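Local coordinates for envelope protein (White spot syndrome virus, PDB 7DDA) that is a virion envelope protein whose C-terminal domain carries sulfate-binding sites responsible for heparin binding, which suggests a part in attachment to the host cell surface, at residues 101-106 / 141-146; 114-119 / 162-167; 124-129 / 153-158. All blocks are in the same frame, centred on the assembly; numbering follows the deposited sequence.

Interaction 1 of 3, residues 101-106 / 141-146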
loop_
_atom_site.group_PDB
_atom_site.type_symbol
_atom_site.label_atom_id
_atom_site.label_comp_id
_atom_site.label_asym_id
_atom_site.label_seq_id
_atom_site.Cartn_x
_atom_site.Cartn_y
_atom_site.Cartn_z
ATOM N N GLY A 101 -15.888 -5.351 -10.327
ATOM C CA GLY A 101 -15.946 -4.346 -11.377
ATOM C C GLY A 101 -15.978 -2.952 -10.783
ATOM O O GLY A 101 -16.615 -2.722 -9.754
ATOM N N LEU A 102 -15.284 -2.022 -11.434
ATOM C CA LEU A 102 -15.382 -0.601 -11.127
ATOM C C LEU A 102 -15.903 0.119 -12.367
ATOM O O LEU A 102 -15.276 0.061 -13.433
ATOM C CB LEU A 102 -14.021 -0.030 -10.696
ATOM C CG LEU A 102 -13.931 1.471 -10.369
ATOM C CD1 LEU A 102 -12.894 1.760 -9.276
ATOM C CD2 LEU A 102 -13.623 2.308 -11.607
ATOM N N ARG A 103 -17.027 0.811 -12.228
ATOM C CA ARG A 103 -17.585 1.589 -13.327
ATOM C C ARG A 103 -17.324 3.078 -13.138
ATOM O O ARG A 103 -17.625 3.648 -12.078
ATOM C CB ARG A 103 -19.086 1.351 -13.476
ATOM C CG ARG A 103 -19.583 1.709 -14.872
ATOM C CD ARG A 103 -21.083 1.477 -15.016
ATOM N NE ARG A 103 -21.464 0.086 -14.781
ATOM C CZ ARG A 103 -21.265 -0.916 -15.639
ATOM N NH1 ARG A 103 -20.693 -0.697 -16.819
ATOM N NH2 ARG A 103 -21.640 -2.149 -15.319
ATOM N N ASN A 104 -16.772 3.698 -14.180
ATOM C CA ASN A 104 -16.624 5.143 -14.235
ATOM C C ASN A 104 -18.006 5.778 -14.375
ATOM O O ASN A 104 -18.726 5.521 -15.343
ATOM C CB ASN A 104 -15.705 5.516 -15.402
ATOM C CG ASN A 104 -15.534 7.032 -15.587
ATOM O OD1 ASN A 104 -16.044 7.852 -14.808
ATOM N ND2 ASN A 104 -14.796 7.403 -16.627
ATOM N N LYS A 105 -18.394 6.584 -13.391
ATOM C CA LYS A 105 -19.671 7.284 -13.414
ATOM C C LYS A 105 -19.506 8.794 -13.531
ATOM O O LYS A 105 -20.449 9.535 -13.250
ATOM C CB LYS A 105 -20.475 6.947 -12.162
ATOM C CG LYS A 105 -20.753 5.478 -12.018
ATOM C CD LYS A 105 -21.786 5.060 -13.025
ATOM C CE LYS A 105 -23.103 4.866 -12.344
ATOM N NZ LYS A 105 -24.174 4.573 -13.322
ATOM N N LYS A 106 -18.327 9.268 -13.928
ATOM C CA LYS A 106 -18.040 10.697 -13.990
ATOM C C LYS A 106 -18.360 11.213 -15.385
ATOM O O LYS A 106 -17.637 10.913 -16.346
ATOM C CB LYS A 106 -16.579 10.972 -13.651
ATOM C CG LYS A 106 -16.296 11.066 -12.198
ATOM C CD LYS A 106 -14.877 11.526 -11.973
ATOM C CE LYS A 106 -14.804 13.038 -12.024
ATOM N NZ LYS A 106 -15.798 13.640 -11.098
ATOM N N ASP A 141 -13.914 4.633 -20.198
ATOM C CA ASP A 141 -14.781 5.748 -20.532
ATOM C C ASP A 141 -15.938 5.827 -19.553
ATOM O O ASP A 141 -16.089 4.994 -18.661
ATOM C CB ASP A 141 -15.280 5.610 -21.961
ATOM C CG ASP A 141 -14.185 5.784 -22.955
ATOM O OD1 ASP A 141 -13.347 6.685 -22.723
ATOM O OD2 ASP A 141 -14.154 5.023 -23.948
ATOM N N GLU A 142 -16.767 6.853 -19.713
ATOM C CA GLU A 142 -17.917 7.002 -18.835
ATOM C C GLU A 142 -18.882 5.844 -19.040
ATOM O O GLU A 142 -19.192 5.467 -20.176
ATOM C CB GLU A 142 -18.612 8.331 -19.086
ATOM C CG GLU A 142 -19.733 8.601 -18.109
ATOM C CD GLU A 142 -20.617 9.763 -18.529
ATOM O OE1 GLU A 142 -20.229 10.503 -19.473
ATOM O OE2 GLU A 142 -21.698 9.921 -17.912
ATOM N N ASN A 143 -19.322 5.260 -17.928
ATOM C CA ASN A 143 -20.196 4.094 -17.833
ATOM C C ASN A 143 -19.532 2.819 -18.334
ATOM O O ASN A 143 -20.180 1.764 -18.370
ATOM C CB ASN A 143 -21.531 4.320 -18.547
ATOM C CG ASN A 143 -22.424 5.256 -17.767
ATOM O OD1 ASN A 143 -22.592 5.090 -16.550
ATOM N ND2 ASN A 143 -22.970 6.264 -18.440
ATOM N N GLU A 144 -18.261 2.868 -18.700
ATOM C CA GLU A 144 -17.519 1.645 -18.929
ATOM C C GLU A 144 -16.954 1.119 -17.603
ATOM O O GLU A 144 -16.723 1.878 -16.661
ATOM C CB GLU A 144 -16.415 1.898 -19.942
ATOM C CG GLU A 144 -15.620 0.671 -20.244
ATOM C CD GLU A 144 -14.517 0.941 -21.219
ATOM O OE1 GLU A 144 -14.388 2.123 -21.641
ATOM O OE2 GLU A 144 -13.790 -0.030 -21.544
ATOM N N GLU A 145 -16.787 -0.198 -17.511
ATOM C CA GLU A 145 -16.270 -0.831 -16.305
ATOM C C GLU A 145 -14.862 -1.363 -16.538
ATOM O O GLU A 145 -14.501 -1.761 -17.654
ATOM C CB GLU A 145 -17.159 -1.990 -15.835
ATOM C CG GLU A 145 -17.042 -3.224 -16.721
ATOM C CD GLU A 145 -17.875 -4.419 -16.250
ATOM O OE1 GLU A 145 -18.463 -4.364 -15.138
ATOM O OE2 GLU A 145 -17.943 -5.413 -17.018
ATOM N N GLY A 146 -14.074 -1.342 -15.465
ATOM C CA GLY A 146 -12.858 -2.135 -15.361
ATOM C C GLY A 146 -13.097 -3.316 -14.430
ATOM O O GLY A 146 -13.714 -3.170 -13.370
#

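Interaction 2 of 3, residues 114-119 / 162-167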
loop_
_atom_site.group_PDB
_atom_site.type_symbol
_atom_site.label_atom_id
_atom_site.label_comp_id
_atom_site.label_asym_id
_atom_site.label_seq_id
_atom_site.Cartn_x
_atom_site.Cartn_y
_atom_site.Cartn_z
ATOM N N ARG A 114 -5.329 1.707 -11.317
ATOM C CA ARG A 114 -4.337 0.740 -10.865
ATOM C C ARG A 114 -4.730 0.247 -9.477
ATOM O O ARG A 114 -5.377 0.973 -8.713
ATOM C CB ARG A 114 -2.929 1.342 -10.840
ATOM C CG ARG A 114 -2.435 1.837 -12.186
ATOM C CD ARG A 114 -2.189 0.680 -13.112
ATOM N NE ARG A 114 -1.858 1.109 -14.471
ATOM C CZ ARG A 114 -2.762 1.453 -15.394
ATOM N NH1 ARG A 114 -4.061 1.451 -15.096
ATOM N NH2 ARG A 114 -2.365 1.810 -16.611
ATOM N N ILE A 115 -4.340 -0.995 -9.147
ATOM C CA ILE A 115 -4.842 -1.653 -7.948
ATOM C C ILE A 115 -3.722 -2.234 -7.093
ATOM O O ILE A 115 -2.631 -2.574 -7.563
ATOM C CB ILE A 115 -5.838 -2.785 -8.262
ATOM C CG1 ILE A 115 -5.084 -3.925 -8.923
ATOM C CG2 ILE A 115 -7.043 -2.281 -9.073
ATOM C CD1 ILE A 115 -5.876 -5.145 -9.090
ATOM N N PHE A 116 -4.044 -2.370 -5.814
ATOM C CA PHE A 116 -3.280 -3.125 -4.846
ATOM C C PHE A 116 -4.283 -3.840 -3.945
ATOM O O PHE A 116 -5.336 -3.284 -3.608
ATOM C CB PHE A 116 -2.357 -2.203 -4.035
ATOM C CG PHE A 116 -1.694 -2.893 -2.875
ATOM C CD1 PHE A 116 -0.798 -3.928 -3.093
ATOM C CD2 PHE A 116 -2.026 -2.557 -1.567
ATOM C CE1 PHE A 116 -0.207 -4.586 -2.028
ATOM C CE2 PHE A 116 -1.433 -3.210 -0.500
ATOM C CZ PHE A 116 -0.517 -4.226 -0.730
ATOM N N ALA A 117 -3.969 -5.072 -3.558
ATOM C CA ALA A 117 -4.870 -5.838 -2.707
ATOM C C ALA A 117 -4.073 -6.637 -1.682
ATOM O O ALA A 117 -2.942 -7.056 -1.943
ATOM C CB ALA A 117 -5.753 -6.776 -3.533
ATOM N N GLU A 118 -4.677 -6.842 -0.513
ATOM C CA GLU A 118 -4.024 -7.535 0.592
ATOM C C GLU A 118 -5.075 -8.178 1.490
ATOM O O GLU A 118 -6.182 -7.658 1.648
ATOM C CB GLU A 118 -3.082 -6.577 1.355
ATOM C CG GLU A 118 -3.670 -5.230 1.879
ATOM C CD GLU A 118 -4.174 -5.207 3.313
ATOM O OE1 GLU A 118 -3.824 -6.110 4.078
ATOM O OE2 GLU A 118 -4.828 -4.210 3.704
ATOM N N ILE A 119 -4.737 -9.353 2.019
ATOM C CA ILE A 119 -5.613 -10.074 2.934
ATOM C C ILE A 119 -5.478 -9.486 4.336
ATOM O O ILE A 119 -4.372 -9.331 4.859
ATOM C CB ILE A 119 -5.282 -11.573 2.929
ATOM C CG1 ILE A 119 -5.338 -12.129 1.511
ATOM C CG2 ILE A 119 -6.223 -12.340 3.868
ATOM C CD1 ILE A 119 -6.709 -12.494 1.069
ATOM N N ILE A 162 -8.830 -6.528 1.108
ATOM C CA ILE A 162 -8.803 -5.073 1.018
ATOM C C ILE A 162 -8.201 -4.715 -0.333
ATOM O O ILE A 162 -7.050 -5.071 -0.623
ATOM C CB ILE A 162 -8.013 -4.438 2.172
ATOM C CG1 ILE A 162 -8.419 -5.053 3.518
ATOM C CG2 ILE A 162 -8.251 -2.961 2.213
ATOM C CD1 ILE A 162 -9.879 -4.828 3.908
ATOM N N ILE A 163 -8.986 -4.042 -1.174
ATOM C CA ILE A 163 -8.562 -3.651 -2.513
ATOM C C ILE A 163 -8.431 -2.136 -2.560
ATOM O O ILE A 163 -9.339 -1.409 -2.130
ATOM C CB ILE A 163 -9.543 -4.131 -3.594
ATOM C CG1 ILE A 163 -9.935 -5.586 -3.391
ATOM C CG2 ILE A 163 -8.953 -3.924 -4.965
ATOM C CD1 ILE A 163 -11.165 -5.965 -4.227
ATOM N N TYR A 164 -7.311 -1.662 -3.092
ATOM C CA TYR A 164 -7.048 -0.238 -3.223
ATOM C C TYR A 164 -7.112 0.110 -4.704
ATOM O O TYR A 164 -6.394 -0.478 -5.518
ATOM C CB TYR A 164 -5.689 0.139 -2.616
ATOM C CG TYR A 164 -5.521 -0.228 -1.141
ATOM C CD1 TYR A 164 -5.388 -1.555 -0.741
ATOM C CD2 TYR A 164 -5.490 0.750 -0.157
ATOM C CE1 TYR A 164 -5.239 -1.895 0.598
ATOM C CE2 TYR A 164 -5.336 0.418 1.188
ATOM C CZ TYR A 164 -5.212 -0.904 1.561
ATOM O OH TYR A 164 -5.061 -1.256 2.900
ATOM N N PHE A 165 -7.996 1.038 -5.052
ATOM C CA PHE A 165 -8.145 1.511 -6.422
ATOM C C PHE A 165 -7.505 2.882 -6.523
ATOM O O PHE A 165 -7.928 3.817 -5.827
ATOM C CB PHE A 165 -9.618 1.584 -6.827
ATOM C CG PHE A 165 -10.326 0.264 -6.779
ATOM C CD1 PHE A 165 -10.834 -0.222 -5.581
ATOM C CD2 PHE A 165 -10.502 -0.478 -7.920
ATOM C CE1 PHE A 165 -11.490 -1.437 -5.539
ATOM C CE2 PHE A 165 -11.159 -1.680 -7.878
ATOM C CZ PHE A 165 -11.653 -2.163 -6.692
ATOM N N PHE A 166 -6.501 3.002 -7.393
ATOM C CA PHE A 166 -5.793 4.265 -7.621
ATOM C C PHE A 166 -6.278 4.842 -8.944
ATOM O O PHE A 166 -5.857 4.402 -10.018
ATOM C CB PHE A 166 -4.287 4.057 -7.598
ATOM C CG PHE A 166 -3.802 3.360 -6.350
ATOM C CD1 PHE A 166 -3.842 4.007 -5.125
ATOM C CD2 PHE A 166 -3.350 2.052 -6.394
ATOM C CE1 PHE A 166 -3.403 3.379 -3.976
ATOM C CE2 PHE A 166 -2.917 1.423 -5.252
ATOM C CZ PHE A 166 -2.936 2.087 -4.038
ATOM N N LEU A 167 -7.149 5.849 -8.851
ATOM C CA LEU A 167 -7.903 6.361 -9.987
ATOM C C LEU A 167 -7.310 7.670 -10.499
ATOM O O LEU A 167 -7.037 8.589 -9.719
ATOM C CB LEU A 167 -9.364 6.537 -9.580
ATOM C CG LEU A 167 -10.056 5.180 -9.452
ATOM C CD1 LEU A 167 -11.251 5.283 -8.540
ATOM C CD2 LEU A 167 -10.510 4.692 -10.823
#

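Interaction 3 of 3, residues 124-129 / 153-158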
loop_
_atom_site.group_PDB
_atom_site.type_symbol
_atom_site.label_atom_id
_atom_site.label_comp_id
_atom_site.label_asym_id
_atom_site.label_seq_id
_atom_site.Cartn_x
_atom_site.Cartn_y
_atom_site.Cartn_z
ATOM N N ILE A 124 -1.761 -15.303 11.401
ATOM C CA ILE A 124 -0.496 -15.064 10.715
ATOM C C ILE A 124 0.051 -16.342 10.085
ATOM O O ILE A 124 1.134 -16.324 9.493
ATOM C CB ILE A 124 0.561 -14.460 11.663
ATOM C CG1 ILE A 124 0.805 -15.364 12.869
ATOM C CG2 ILE A 124 0.189 -13.071 12.111
ATOM C CD1 ILE A 124 2.134 -15.088 13.524
ATOM N N MET A 125 -0.679 -17.457 10.202
ATOM C CA MET A 125 -0.185 -18.750 9.736
ATOM C C MET A 125 -0.640 -19.123 8.330
ATOM O O MET A 125 -0.146 -20.116 7.787
ATOM C CB MET A 125 -0.624 -19.875 10.680
ATOM C CG MET A 125 -0.014 -19.839 12.065
ATOM S SD MET A 125 1.651 -19.182 12.111
ATOM C CE MET A 125 1.817 -18.823 13.850
ATOM N N ALA A 126 -1.577 -18.400 7.741
ATOM C CA ALA A 126 -2.125 -18.777 6.448
ATOM C C ALA A 126 -1.374 -18.075 5.323
ATOM O O ALA A 126 -0.854 -16.975 5.489
ATOM C CB ALA A 126 -3.617 -18.437 6.374
ATOM N N ASN A 127 -1.303 -18.734 4.178
ATOM C CA ASN A 127 -0.766 -18.089 2.992
ATOM C C ASN A 127 -1.654 -16.910 2.616
ATOM O O ASN A 127 -2.880 -17.034 2.583
ATOM C CB ASN A 127 -0.693 -19.116 1.867
ATOM C CG ASN A 127 -0.173 -18.548 0.577
ATOM O OD1 ASN A 127 0.221 -17.390 0.491
ATOM N ND2 ASN A 127 -0.144 -19.386 -0.444
ATOM N N THR A 128 -1.048 -15.747 2.375
ATOM C CA THR A 128 -1.815 -14.566 1.986
ATOM C C THR A 128 -1.365 -13.988 0.652
ATOM O O THR A 128 -1.759 -12.871 0.313
ATOM C CB THR A 128 -1.774 -13.469 3.065
ATOM O OG1 THR A 128 -0.422 -13.153 3.404
ATOM C CG2 THR A 128 -2.531 -13.892 4.317
ATOM N N ASN A 129 -0.560 -14.717 -0.113
ATOM C CA ASN A 129 -0.318 -14.358 -1.502
ATOM C C ASN A 129 -1.635 -14.176 -2.260
ATOM O O ASN A 129 -2.601 -14.917 -2.060
ATOM C CB ASN A 129 0.518 -15.438 -2.178
ATOM C CG ASN A 129 1.966 -15.416 -1.737
ATOM O OD1 ASN A 129 2.427 -14.456 -1.131
ATOM N ND2 ASN A 129 2.697 -16.477 -2.056
ATOM N N PRO A 153 -5.775 -17.780 -1.674
ATOM C CA PRO A 153 -5.901 -19.039 -0.940
ATOM C C PRO A 153 -7.100 -18.971 -0.016
ATOM O O PRO A 153 -7.478 -17.893 0.453
ATOM C CB PRO A 153 -4.593 -19.128 -0.143
ATOM C CG PRO A 153 -3.700 -18.061 -0.706
ATOM C CD PRO A 153 -4.605 -17.005 -1.240
ATOM N N LYS A 154 -7.718 -20.133 0.217
ATOM C CA LYS A 154 -8.737 -20.250 1.253
ATOM C C LYS A 154 -8.224 -19.665 2.558
ATOM O O LYS A 154 -7.108 -19.959 2.984
ATOM C CB LYS A 154 -9.118 -21.715 1.448
ATOM C CG LYS A 154 -10.190 -21.974 2.495
ATOM C CD LYS A 154 -10.283 -23.484 2.775
ATOM C CE LYS A 154 -8.881 -24.113 2.911
ATOM N NZ LYS A 154 -8.783 -25.592 2.642
ATOM N N GLN A 155 -9.043 -18.839 3.187
ATOM C CA GLN A 155 -8.670 -18.154 4.409
ATOM C C GLN A 155 -9.465 -18.650 5.611
ATOM O O GLN A 155 -10.540 -19.242 5.465
ATOM C CB GLN A 155 -8.876 -16.640 4.244
ATOM C CG GLN A 155 -8.082 -16.078 3.098
ATOM C CD GLN A 155 -6.614 -16.092 3.399
ATOM O OE1 GLN A 155 -6.197 -15.868 4.538
ATOM N NE2 GLN A 155 -5.812 -16.402 2.388
ATOM N N PRO A 156 -8.958 -18.435 6.823
ATOM C CA PRO A 156 -9.780 -18.688 8.010
ATOM C C PRO A 156 -11.015 -17.805 7.989
ATOM O O PRO A 156 -11.057 -16.768 7.328
ATOM C CB PRO A 156 -8.854 -18.315 9.176
ATOM C CG PRO A 156 -7.477 -18.418 8.622
ATOM C CD PRO A 156 -7.597 -17.992 7.183
ATOM N N ALA A 157 -12.034 -18.239 8.716
ATOM C CA ALA A 157 -13.253 -17.451 8.832
ATOM C C ALA A 157 -12.936 -16.014 9.233
ATOM O O ALA A 157 -11.997 -15.748 9.983
ATOM C CB ALA A 157 -14.189 -18.097 9.855
ATOM N N GLY A 158 -13.706 -15.079 8.702
ATOM C CA GLY A 158 -13.577 -13.695 9.087
ATOM C C GLY A 158 -12.560 -12.893 8.307
ATOM O O GLY A 158 -12.531 -11.668 8.447
#

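Interaction 1 of 3, residues 101-106 / 141-146
An antiparallel strand pair of a beta sandwich, entered through a type II turn from Asp141 to Glu144, brings Arg103 and Asn104 against Asn143, Glu144 and Glu145. The regular pairing is short. Leu102 and Gly146 form a hydrogen-bonded pair, with Leu102 N to Gly146 O and Gly146 N to Leu102 O both at 2.7 Å, and Arg103 and Glu145 follow as a non-hydrogen-bonded pair. Beyond them the backbone of Asn104 grips the last two residues of the turn: its N donates to Glu144 O at 3.1 Å and its O accepts from Asn143 N at 2.7 Å. Asn104 also folds its own chain, since OD1 takes the Lys106 N-H at 2.8 Å in an Asx turn, while ND2 bonds to the carbonyl oxygens of Tyr109 and Ile140.

Arg103 shows how an arginine can use separate parts of one side chain. CG lies anti to the backbone N (chi1 -159°), and the aliphatic part runs alongside the turn, CG standing 3.4 Å from Glu144 O. A bend at chi3 (-60°) then turns NE, and NH1 donates to Asn143 O at 3.0 Å, the oxygen lying at the edge of the guanidinium in its plane. Glu145 CB sits over one guanidinium face. The salt bridge from NH2 to Glu145 OE1 is long, 3.9 Å, and is a matter of charge alone, because no N-H points at that oxygen; the carboxylate is held instead by the hydroxyl of Tyr83. A sulfate ion, probably from the crystallisation liquor, lies beside Arg103; given the sulfate sites reported for this domain, it may mark a place where a sulfated ligand could bind.

Strand 80-89 flanks strand 95-104 on its other edge, and on the face opposite Arg103 the side chain of Leu102 packs against Phe165 and Leu167 of strand 160-170.

Interaction 2 of 3, residues 114-119 / 162-167
Tyr164 carries CG anti to its carbonyl carbon (chi1 -57°), whereas Phe116, paired with it across the strands, carries CG anti to the backbone N (chi1 171°), and the two side chains lie side by side, pointing the same way. Phe116 CD2 meets Tyr164 CD1 at 3.6 Å. The ring planes are inclined by 38°, with centroids 5.6 Å apart, so the pair is oblique. Phe166 joins the cluster through its ring edge, where CE2 lies 3.9 Å from Phe116 CB. At the other end of Tyr164, Glu118 OE2 lies near the ring plane, 3.1 Å from OH.

These groups share one face of an antiparallel pair at one edge of a four-stranded sheet of the beta sandwich, strand 110-120 being outermost within the chain. Three hydrogen-bonded pairs, Arg114 with Phe166, Phe116 with Tyr164 and Glu118 with Ile162, fix the register, and the Cys111-Cys169 disulfide links the same two strands. On the other face Ile115 CG2 touches Phe165 CD2 at 4.1 Å, and Ile115, Ala117 and Ile163 pack on Phe150 of the opposing sheet.

The aromatic face belongs to the trimer interface. Phe116 meets Phe116 of both the second and third subunits edge-to-face, and Arg114 NE forms a salt bridge with Glu48 OE1 of the second subunit.

Interaction 3 of 3, residues 124-129 / 153-158
Asn127 and Pro153 meet where two loops come together at one end of the beta sandwich, and an Asx turn shapes the first of them: Asn127 OD1 accepts the Asn129 N-H at 2.8 Å. The close-packed part centres on this turn. Pro153 crosses the Asn127 side chain at about a right angle, its CG 3.8 Å from Asn127 CG. Beside it the Gln155 amide joins both loops. Its NE2 donates to Asn127 O at 3.0 Å in a nearly straight bond (165°) that lies in the amide plane, and also to Pro153 O at 3.0 Å, there from above the carbonyl plane and at a more bent angle. A bend at chi2 (-70°) swings CD of Gln155 back toward the other loop.

Toward Pro156, which is exposed, the contact thins to a single apolar touch, with Ala126 CB 4.1 Å from Pro156 CD. The turn also faces the neighbouring subunits: Thr128 OG1 bonds to Asn129 OD1 of the third subunit, and Asn129 OD1 to Thr128 OG1 of the second. Within the chain, the methyl CG2 of Thr128 stands 4.2 Å from Gln155 OE1.

How the interactions relate
The three contacts are spread along one beta sandwich, with interaction 2 near its middle. Interactions 1 and 2 have centres 16 Å apart and meet across the core, where Leu102 CD1 lies 3.5 Å from Phe165 CD2. Interaction 3 sits at the other end and touches interaction 2 through Ile119, whose CG2 is 3.6 Å from Gln155 OE1. Interactions 1 and 3 lie on opposite sides of the chain's centre, their nearest atoms about 18 Å apart. Their surroundings differ accordingly: the bound sulfate lies at interaction 1, which no other subunit of the trimer touches, while interactions 2 and 3 both face neighbouring subunits.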